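Local coordinates for PCF11 protein (Saccharomyces cerevisiae, PDB 1SZ9) that binds the carboxy-terminal domain of RNA polymerase II through its CTD-interacting domain and so probably couples transcription to 3'-end processing of mRNA, at residues 10-13 with 14-18; 54-57 with 58-61; 91-94 with 95-99; 103-106 with 107-110. All coordinates share one frame; numbering follows the deposited sequence.

Interaction 1. Residues 10-13 with 14-18; sequences KDFN and SILEE
The last turns of helix 3-16, the N-terminal helix of the CTD-interacting domain, bring F12 against L16 and D11 against I15, each pair one helical turn apart. CD2 of L16 stands 4.1 Å from CE2 of F12, meeting the ring obliquely. The four-residue spacing puts both on one flank, and their matching first torsions, CG anti to the backbone N (chi1 -169° in F12 and -170° in L16), let the leucine methyl come up to the ring. On the neighbouring flank the carboxylate of D11 lies by the methyl end of I15, OD1 being 3.9 Å from CD1, while CG1 of I15 rests 3.2 Å from the carbonyl O of D11. Four successive i+4 bonds carry these side chains, from S14 N to K10 O at 2.9 Å through to E17 N to N13 O at 3.0 Å. E18 N bonds back to I15 O, a three-residue step after the four-residue ones. The F12 ring stacks with F44 and also touches I48 and L30, and I15 leans on I26 and L30. An apolar stripe, buried at F12 and L16, thus faces helices 24-36 and 41-54, the arrangement of an amphipathic helix closing the N-terminal end of an all-helical CID domain.

Interaction 2. Residues 54-57 with 58-61; sequences KCMP and KQKL
C55 and K60 form the tight side of the turn that joins helix 41-54 to helix 57-73. The sulfur of C55 is wedged against the first turn of the new helix, SG lying 3.5 Å from CG of K60 and 3.7 Å from CB of Q59. Its chi1 of 78° sets SG between the backbone N and the carbonyl carbon, turned to the helix that follows. The K60 chain runs straight as far as CE and bends only at its last torsion (chi4 -53°), which folds the ammonium back onto C55 O at 2.6 Å, with the donor tilted modestly from the carbonyl plane. NZ also bonds I52 O and, weakly, E53 O, so the amine of this buried lysine is gripped by carbonyls at the C-terminal end of helix 41-54, in the turn linking two successive helices of the CID domain; that helix end would probably favour the positive charge. An alanine in its place would probably leave those carbonyls without their shared donor and open a gap beside the C55 sulfur. At the start of helix 57-73, K60 N bonds P57 O at 3.1 Å from well above the carbonyl plane, and only weakly reaches M56 O. The other side is looser: M56 and K58 are exposed, and CG of M56 comes no nearer than 4.2 Å to NE2 of Q59. There a water accepts weakly from M56 N.

Interaction 3. Residues 91-94 with 95-99; sequences KRTY and LLVDN
T93 and V97 supply part of the apolar contact: CG2 of T93 meets CG1 of V97 at 4.0 Å, the two short side chains slanting past each other. K91 and L95 supply another part, lying side by side and pointing the same way. With CG anti to the backbone N (chi1 171°) and the chain extended beyond it, the K91 methylenes run along the leucine, CG 3.9 Å and CE 4.1 Å from CD1 of L95. Among the backbone bonds, L95 N to K91 O at 3.0 Å keeps the i+4 step of the helix, whereas L96 N shortens the step to T93 O at 2.9 Å, approaching from above the carbonyl plane. This is the end of helix 86-95, and the chain then crosses a short link to helix 99-112, for which D98 is the N-cap. V97 sits in that link with CG1 3.4 Å from T93 O, and its side chain also touches R102 and L105. An alanine here would probably lose the contact of CG1 with the T93 methyl and thin the packing against L105, opening a gap between the two helices. Polar side-chain contacts turn to neighbours: T93 OG1 bonds L89 O within its own helix, and D98 OD1 bonds T101 OG1.

Interaction 4. Residues 103-106 with 107-110; sequences TKLI and NMFK
L105 and M108 make the side-chain contact at the centre of helix 99-112, lying side by side and pointing the same way, with CE of M108 3.7 Å from CD2 of L105. The thioether reaches this place by a chain extended through its first two torsions and bent at its end, where the turn at chi3 (70°) swings CE round to the leucine. On the exposed flank the N107 amide sits over the preceding turn, its CG 3.4 Å from T103 O. Next come the backbone bonds that fix the spacing: N107 N to T103 O at 3.0 Å, M108 N to K104 O at 3.0 Å, F109 N to L105 O at 3.0 Å and K110 N to I106 O at 2.9 Å. Their N-H angles of 155° to 160° describe an even, unbroken alpha helix. L105 O takes a second, weak bond from Y90 OH. In the outer shell, L105 packs on L61 of helix 57-73, M108 touches D68 and Y90, and F109 points its ring among L128, I131 and L135 of helix 125-137. N107 and K110 lie on the exposed side, while the K104 chain also rests on L61 and Y65. Buried residues facing helices 57-73, 86-95 and 125-137, set against a largely polar outer face, are what is expected of a helix packed within the right-handed superhelical array of a CID domain.

From the N terminus the four contacts follow in series; none nests in or crosses another, and each spans a single turn or a short link. Interaction 1 lies within the last turns of the first helix, closes no loop and stands apart, about 6 Å from interaction 2 at the nearest atoms. Interaction 2 closes the turn between helices 41-54 and 57-73, and interaction 3 the link from helix 86-95 to helix 99-112, on which interaction 4 lies. These last three touch one another: P57 packs on L96 and V97, K60 on T93, L61 on K104 and L105, and Y94 on L105 and I106. Helices 57-73, 86-95 and 99-112 are thereby tied together within the CID domain.

Interaction 1. Residues 10-13 with 14-18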
loop_
_atom_site.group_PDB
_atom_site.type_symbol
_atom_site.label_atom_id
_atom_site.label_comp_id
_atom_site.label_asym_id
_atom_site.label_seq_id
_atom_site.Cartn_x
_atom_site.Cartn_y
_atom_site.Cartn_z
ATOM N N LYS A 10 -13.323 11.227 7.129
ATOM C CA LYS A 10 -12.577 12.484 7.208
ATOM C C LYS A 10 -11.434 12.355 8.202
ATOM O O LYS A 10 -10.359 12.911 8.013
ATOM C CB LYS A 10 -13.490 13.639 7.622
ATOM C CG LYS A 10 -14.343 14.170 6.494
ATOM C CD LYS A 10 -15.204 15.336 6.948
ATOM C CE LYS A 10 -15.977 15.932 5.784
ATOM N NZ LYS A 10 -16.843 17.058 6.245
ATOM N N ASP A 11 -11.685 11.613 9.267
ATOM C CA ASP A 11 -10.687 11.394 10.294
ATOM C C ASP A 11 -9.544 10.561 9.692
ATOM O O ASP A 11 -8.367 10.822 9.972
ATOM C CB ASP A 11 -11.355 10.680 11.480
ATOM C CG ASP A 11 -10.392 10.360 12.614
ATOM O OD1 ASP A 11 -9.650 11.256 13.077
ATOM O OD2 ASP A 11 -10.393 9.194 13.065
ATOM N N PHE A 12 -9.890 9.580 8.853
ATOM C CA PHE A 12 -8.873 8.722 8.209
ATOM C C PHE A 12 -8.010 9.605 7.309
ATOM O O PHE A 12 -6.780 9.557 7.378
ATOM C CB PHE A 12 -9.536 7.616 7.357
ATOM C CG PHE A 12 -8.583 6.540 6.880
ATOM C CD1 PHE A 12 -8.292 5.431 7.678
ATOM C CD2 PHE A 12 -7.991 6.625 5.624
ATOM C CE1 PHE A 12 -7.430 4.415 7.227
ATOM C CE2 PHE A 12 -7.119 5.610 5.168
ATOM C CZ PHE A 12 -6.848 4.507 5.979
ATOM N N ASN A 13 -8.658 10.415 6.475
ATOM C CA ASN A 13 -7.932 11.306 5.562
ATOM C C ASN A 13 -7.035 12.290 6.308
ATOM O O ASN A 13 -5.894 12.522 5.927
ATOM C CB ASN A 13 -8.900 12.115 4.685
ATOM C CG ASN A 13 -9.457 11.314 3.522
ATOM O OD1 ASN A 13 -8.713 10.845 2.666
ATOM N ND2 ASN A 13 -10.772 11.165 3.479
ATOM N N SER A 14 -7.570 12.872 7.374
ATOM C CA SER A 14 -6.839 13.851 8.170
ATOM C C SER A 14 -5.540 13.276 8.730
ATOM O O SER A 14 -4.485 13.920 8.716
ATOM C CB SER A 14 -7.749 14.343 9.301
ATOM O OG SER A 14 -7.041 15.144 10.224
ATOM N N ILE A 15 -5.626 12.058 9.243
ATOM C CA ILE A 15 -4.462 11.391 9.787
ATOM C C ILE A 15 -3.481 11.061 8.647
ATOM O O ILE A 15 -2.276 11.285 8.757
ATOM C CB ILE A 15 -4.895 10.111 10.525
ATOM C CG1 ILE A 15 -5.700 10.507 11.771
ATOM C CG2 ILE A 15 -3.676 9.261 10.877
ATOM C CD1 ILE A 15 -6.348 9.341 12.498
ATOM N N LEU A 16 -4.010 10.552 7.542
ATOM C CA LEU A 16 -3.181 10.190 6.405
ATOM C C LEU A 16 -2.339 11.382 5.922
ATOM O O LEU A 16 -1.183 11.216 5.515
ATOM C CB LEU A 16 -4.086 9.666 5.293
ATOM C CG LEU A 16 -3.538 8.988 4.038
ATOM C CD1 LEU A 16 -2.456 7.950 4.347
ATOM C CD2 LEU A 16 -4.731 8.330 3.347
ATOM N N GLU A 17 -2.921 12.581 5.980
ATOM C CA GLU A 17 -2.223 13.798 5.555
ATOM C C GLU A 17 -0.991 14.053 6.414
ATOM O O GLU A 17 -0.085 14.761 6.010
ATOM C CB GLU A 17 -3.146 15.018 5.643
ATOM C CG GLU A 17 -4.298 14.993 4.674
ATOM C CD GLU A 17 -3.852 15.078 3.234
ATOM O OE1 GLU A 17 -3.015 15.956 2.926
ATOM O OE2 GLU A 17 -4.345 14.273 2.407
ATOM N N GLU A 18 -0.964 13.473 7.603
ATOM C CA GLU A 18 0.175 13.655 8.489
ATOM C C GLU A 18 1.306 12.650 8.209
ATOM O O GLU A 18 2.373 12.740 8.814
ATOM C CB GLU A 18 -0.275 13.532 9.946
ATOM C CG GLU A 18 -1.118 14.694 10.466
ATOM C CD GLU A 18 -0.383 16.015 10.382
ATOM O OE1 GLU A 18 0.776 16.088 10.847
ATOM O OE2 GLU A 18 -0.963 16.981 9.847
#

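Interaction 2. Residues 54-57 with 58-61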
loop_
_atom_site.group_PDB
_atom_site.type_symbol
_atom_site.label_atom_id
_atom_site.label_comp_id
_atom_site.label_asym_id
_atom_site.label_seq_id
_atom_site.Cartn_x
_atom_site.Cartn_y
_atom_site.Cartn_z
ATOM N N LYS A 54 -1.020 11.231 -5.552
ATOM C CA LYS A 54 -0.833 12.676 -5.404
ATOM C C LYS A 54 0.421 13.181 -4.707
ATOM O O LYS A 54 1.122 14.037 -5.249
ATOM C CB LYS A 54 -2.037 13.292 -4.679
ATOM C CG LYS A 54 -3.260 13.581 -5.545
ATOM C CD LYS A 54 -3.802 12.354 -6.245
ATOM C CE LYS A 54 -5.116 12.702 -6.938
ATOM N NZ LYS A 54 -5.733 11.556 -7.654
ATOM N N CYS A 55 0.699 12.674 -3.507
ATOM C CA CYS A 55 1.848 13.144 -2.740
ATOM C C CYS A 55 3.167 13.022 -3.491
ATOM O O CYS A 55 3.232 12.433 -4.566
ATOM C CB CYS A 55 1.923 12.406 -1.396
ATOM S SG CYS A 55 2.591 10.746 -1.501
ATOM N N MET A 56 4.234 13.582 -2.939
ATOM C CA MET A 56 5.508 13.489 -3.633
ATOM C C MET A 56 6.371 12.294 -3.246
ATOM O O MET A 56 6.132 11.655 -2.223
ATOM C CB MET A 56 6.280 14.790 -3.485
ATOM C CG MET A 56 6.472 15.299 -2.104
ATOM S SD MET A 56 6.925 17.014 -2.350
ATOM C CE MET A 56 8.504 16.852 -3.220
ATOM N N PRO A 57 7.384 11.978 -4.080
ATOM C CA PRO A 57 8.348 10.885 -3.956
ATOM C C PRO A 57 8.514 10.162 -2.636
ATOM O O PRO A 57 8.013 9.051 -2.491
ATOM C CB PRO A 57 9.630 11.524 -4.465
ATOM C CG PRO A 57 9.116 12.254 -5.656
ATOM C CD PRO A 57 7.795 12.871 -5.186
ATOM N N LYS A 58 9.214 10.753 -1.670
ATOM C CA LYS A 58 9.408 10.055 -0.392
ATOM C C LYS A 58 8.125 9.737 0.341
ATOM O O LYS A 58 8.004 8.683 0.978
ATOM C CB LYS A 58 10.312 10.840 0.560
ATOM C CG LYS A 58 11.797 10.501 0.442
ATOM C CD LYS A 58 12.559 11.061 1.631
ATOM C CE LYS A 58 14.016 10.634 1.620
ATOM N NZ LYS A 58 14.612 10.793 2.980
ATOM N N GLN A 59 7.161 10.643 0.260
ATOM C CA GLN A 59 5.914 10.415 0.953
ATOM C C GLN A 59 5.096 9.292 0.333
ATOM O O GLN A 59 4.283 8.680 1.020
ATOM C CB GLN A 59 5.115 11.723 1.032
ATOM C CG GLN A 59 5.728 12.752 2.001
ATOM C CD GLN A 59 5.006 14.093 1.973
ATOM O OE1 GLN A 59 3.775 14.150 1.872
ATOM N NE2 GLN A 59 5.769 15.181 2.081
ATOM N N LYS A 60 5.314 9.001 -0.949
ATOM C CA LYS A 60 4.572 7.931 -1.606
ATOM C C LYS A 60 4.905 6.577 -0.951
ATOM O O LYS A 60 4.036 5.699 -0.843
ATOM C CB LYS A 60 4.893 7.854 -3.109
ATOM C CG LYS A 60 4.439 9.052 -3.974
ATOM C CD LYS A 60 4.738 8.759 -5.452
ATOM C CE LYS A 60 4.415 9.952 -6.382
ATOM N NZ LYS A 60 3.017 10.500 -6.225
ATOM N N LEU A 61 6.161 6.415 -0.531
ATOM C CA LEU A 61 6.599 5.181 0.126
ATOM C C LEU A 61 5.840 4.955 1.427
ATOM O O LEU A 61 5.371 3.867 1.690
ATOM C CB LEU A 61 8.100 5.222 0.454
ATOM C CG LEU A 61 8.675 3.997 1.196
ATOM C CD1 LEU A 61 8.488 2.740 0.329
ATOM C CD2 LEU A 61 10.169 4.198 1.521
HETATM O O HOH W 1 3.141 15.297 -0.172
#

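Interaction 3. Residues 91-94 with 95-99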
loop_
_atom_site.group_PDB
_atom_site.type_symbol
_atom_site.label_atom_id
_atom_site.label_comp_id
_atom_site.label_asym_id
_atom_site.label_seq_id
_atom_site.Cartn_x
_atom_site.Cartn_y
_atom_site.Cartn_z
ATOM N N LYS A 91 4.044 0.377 -10.143
ATOM C CA LYS A 91 4.881 0.738 -11.273
ATOM C C LYS A 91 5.005 2.259 -11.431
ATOM O O LYS A 91 6.099 2.775 -11.621
ATOM C CB LYS A 91 4.295 0.136 -12.561
ATOM C CG LYS A 91 4.963 0.629 -13.844
ATOM C CD LYS A 91 4.524 -0.180 -15.070
ATOM C CE LYS A 91 5.203 0.340 -16.362
ATOM N NZ LYS A 91 4.847 -0.480 -17.578
ATOM N N ARG A 92 3.886 2.972 -11.349
ATOM C CA ARG A 92 3.931 4.425 -11.504
ATOM C C ARG A 92 4.759 5.064 -10.403
ATOM O O ARG A 92 5.543 5.973 -10.671
ATOM C CB ARG A 92 2.513 5.020 -11.515
ATOM C CG ARG A 92 1.803 4.803 -12.847
ATOM C CD ARG A 92 0.297 4.994 -12.758
ATOM N NE ARG A 92 -0.366 4.474 -13.955
ATOM C CZ ARG A 92 -1.679 4.283 -14.070
ATOM N NH1 ARG A 92 -2.493 4.568 -13.057
ATOM N NH2 ARG A 92 -2.176 3.788 -15.197
ATOM N N THR A 93 4.600 4.578 -9.174
ATOM C CA THR A 93 5.360 5.117 -8.053
ATOM C C THR A 93 6.848 4.859 -8.243
ATOM O O THR A 93 7.667 5.756 -8.090
ATOM C CB THR A 93 4.898 4.482 -6.714
ATOM O OG1 THR A 93 3.528 4.812 -6.512
ATOM C CG2 THR A 93 5.717 5.007 -5.505
ATOM N N TYR A 94 7.179 3.617 -8.581
ATOM C CA TYR A 94 8.559 3.203 -8.795
ATOM C C TYR A 94 9.243 4.100 -9.831
ATOM O O TYR A 94 10.396 4.503 -9.667
ATOM C CB TYR A 94 8.586 1.738 -9.274
ATOM C CG TYR A 94 9.975 1.136 -9.308
ATOM C CD1 TYR A 94 10.859 1.439 -10.339
ATOM C CD2 TYR A 94 10.410 0.269 -8.296
ATOM C CE1 TYR A 94 12.148 0.893 -10.377
ATOM C CE2 TYR A 94 11.713 -0.278 -8.316
ATOM C CZ TYR A 94 12.565 0.037 -9.358
ATOM O OH TYR A 94 13.827 -0.489 -9.408
ATOM N N LEU A 95 8.518 4.416 -10.897
ATOM C CA LEU A 95 9.055 5.257 -11.964
ATOM C C LEU A 95 9.230 6.718 -11.557
ATOM O O LEU A 95 9.929 7.482 -12.240
ATOM C CB LEU A 95 8.138 5.167 -13.197
ATOM C CG LEU A 95 8.108 3.769 -13.839
ATOM C CD1 LEU A 95 7.049 3.710 -14.913
ATOM C CD2 LEU A 95 9.501 3.433 -14.418
ATOM N N LEU A 96 8.616 7.095 -10.438
ATOM C CA LEU A 96 8.674 8.482 -9.963
ATOM C C LEU A 96 9.445 8.728 -8.682
ATOM O O LEU A 96 9.405 9.828 -8.131
ATOM C CB LEU A 96 7.245 9.041 -9.834
ATOM C CG LEU A 96 6.476 9.225 -11.171
ATOM C CD1 LEU A 96 5.007 9.580 -10.910
ATOM C CD2 LEU A 96 7.146 10.318 -12.016
ATOM N N VAL A 97 10.158 7.721 -8.187
ATOM C CA VAL A 97 10.925 7.938 -6.963
ATOM C C VAL A 97 12.398 7.632 -7.167
ATOM O O VAL A 97 12.789 7.008 -8.157
ATOM C CB VAL A 97 10.387 7.093 -5.781
ATOM C CG1 VAL A 97 8.922 7.481 -5.500
ATOM C CG2 VAL A 97 10.531 5.587 -6.095
ATOM N N ASP A 98 13.210 8.090 -6.221
ATOM C CA ASP A 98 14.659 7.894 -6.261
ATOM C C ASP A 98 15.028 6.419 -6.099
ATOM O O ASP A 98 14.204 5.590 -5.702
ATOM C CB ASP A 98 15.305 8.694 -5.136
ATOM C CG ASP A 98 14.872 8.202 -3.772
ATOM O OD1 ASP A 98 13.763 8.575 -3.332
ATOM O OD2 ASP A 98 15.633 7.419 -3.163
ATOM N N ASN A 99 16.291 6.106 -6.344
ATOM C CA ASN A 99 16.730 4.721 -6.274
ATOM C C ASN A 99 16.799 4.096 -4.895
ATOM O O ASN A 99 16.718 2.889 -4.768
ATOM C CB ASN A 99 18.062 4.570 -6.998
ATOM C CG ASN A 99 17.899 4.672 -8.492
ATOM O OD1 ASN A 99 17.229 3.847 -9.095
ATOM N ND2 ASN A 99 18.495 5.699 -9.095
#

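Interaction 4. Residues 103-106 with 107-110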
loop_
_atom_site.group_PDB
_atom_site.type_symbol
_atom_site.label_atom_id
_atom_site.label_comp_id
_atom_site.label_asym_id
_atom_site.label_seq_id
_atom_site.Cartn_x
_atom_site.Cartn_y
_atom_site.Cartn_z
ATOM N N THR A 103 14.736 0.567 -3.678
ATOM C CA THR A 103 15.149 -0.655 -2.971
ATOM C C THR A 103 14.143 -0.944 -1.869
ATOM O O THR A 103 13.905 -2.096 -1.541
ATOM C CB THR A 103 16.567 -0.549 -2.312
ATOM O OG1 THR A 103 16.554 0.466 -1.298
ATOM C CG2 THR A 103 17.625 -0.236 -3.359
ATOM N N LYS A 104 13.562 0.104 -1.286
ATOM C CA LYS A 104 12.553 -0.086 -0.241
ATOM C C LYS A 104 11.261 -0.642 -0.848
ATOM O O LYS A 104 10.626 -1.527 -0.259
ATOM C CB LYS A 104 12.319 1.229 0.514
ATOM C CG LYS A 104 13.378 1.433 1.607
ATOM C CD LYS A 104 13.655 2.879 1.897
ATOM C CE LYS A 104 14.524 3.021 3.172
ATOM N NZ LYS A 104 15.362 1.820 3.488
ATOM N N LEU A 105 10.879 -0.149 -2.031
ATOM C CA LEU A 105 9.684 -0.682 -2.710
ATOM C C LEU A 105 9.944 -2.141 -3.094
ATOM O O LEU A 105 9.038 -2.964 -3.096
ATOM C CB LEU A 105 9.382 0.089 -3.993
ATOM C CG LEU A 105 8.891 1.530 -3.820
ATOM C CD1 LEU A 105 8.827 2.187 -5.179
ATOM C CD2 LEU A 105 7.525 1.537 -3.118
ATOM N N ILE A 106 11.194 -2.454 -3.418
ATOM C CA ILE A 106 11.529 -3.818 -3.823
ATOM C C ILE A 106 11.441 -4.784 -2.644
ATOM O O ILE A 106 10.898 -5.882 -2.769
ATOM C CB ILE A 106 12.951 -3.858 -4.461
ATOM C CG1 ILE A 106 12.912 -3.120 -5.813
ATOM C CG2 ILE A 106 13.459 -5.336 -4.613
ATOM C CD1 ILE A 106 14.302 -2.704 -6.327
ATOM N N ASN A 107 11.993 -4.380 -1.504
ATOM C CA ASN A 107 11.947 -5.232 -0.322
ATOM C C ASN A 107 10.496 -5.450 0.091
ATOM O O ASN A 107 10.105 -6.556 0.460
ATOM C CB ASN A 107 12.769 -4.607 0.812
ATOM C CG ASN A 107 14.270 -4.720 0.550
ATOM O OD1 ASN A 107 14.683 -5.493 -0.310
ATOM N ND2 ASN A 107 15.078 -3.961 1.279
ATOM N N MET A 108 9.694 -4.392 -0.007
ATOM C CA MET A 108 8.282 -4.487 0.346
ATOM C C MET A 108 7.589 -5.518 -0.546
ATOM O O MET A 108 6.792 -6.335 -0.065
ATOM C CB MET A 108 7.607 -3.114 0.208
ATOM C CG MET A 108 6.092 -3.121 0.432
ATOM S SD MET A 108 5.424 -1.451 0.169
ATOM C CE MET A 108 5.634 -1.320 -1.683
ATOM N N PHE A 109 7.888 -5.471 -1.839
ATOM C CA PHE A 109 7.324 -6.424 -2.803
ATOM C C PHE A 109 7.747 -7.864 -2.452
ATOM O O PHE A 109 6.941 -8.796 -2.513
ATOM C CB PHE A 109 7.809 -6.075 -4.208
ATOM C CG PHE A 109 7.577 -7.161 -5.217
ATOM C CD1 PHE A 109 6.288 -7.424 -5.701
ATOM C CD2 PHE A 109 8.630 -7.962 -5.637
ATOM C CE1 PHE A 109 6.054 -8.476 -6.582
ATOM C CE2 PHE A 109 8.404 -9.027 -6.525
ATOM C CZ PHE A 109 7.114 -9.283 -6.993
ATOM N N LYS A 110 9.020 -8.044 -2.103
ATOM C CA LYS A 110 9.509 -9.360 -1.724
ATOM C C LYS A 110 8.684 -9.951 -0.583
ATOM O O LYS A 110 8.336 -11.122 -0.616
ATOM C CB LYS A 110 10.972 -9.300 -1.278
ATOM C CG LYS A 110 12.001 -9.338 -2.402
ATOM C CD LYS A 110 13.381 -9.449 -1.770
ATOM C CE LYS A 110 14.480 -9.578 -2.792
ATOM N NZ LYS A 110 15.759 -9.833 -2.073
#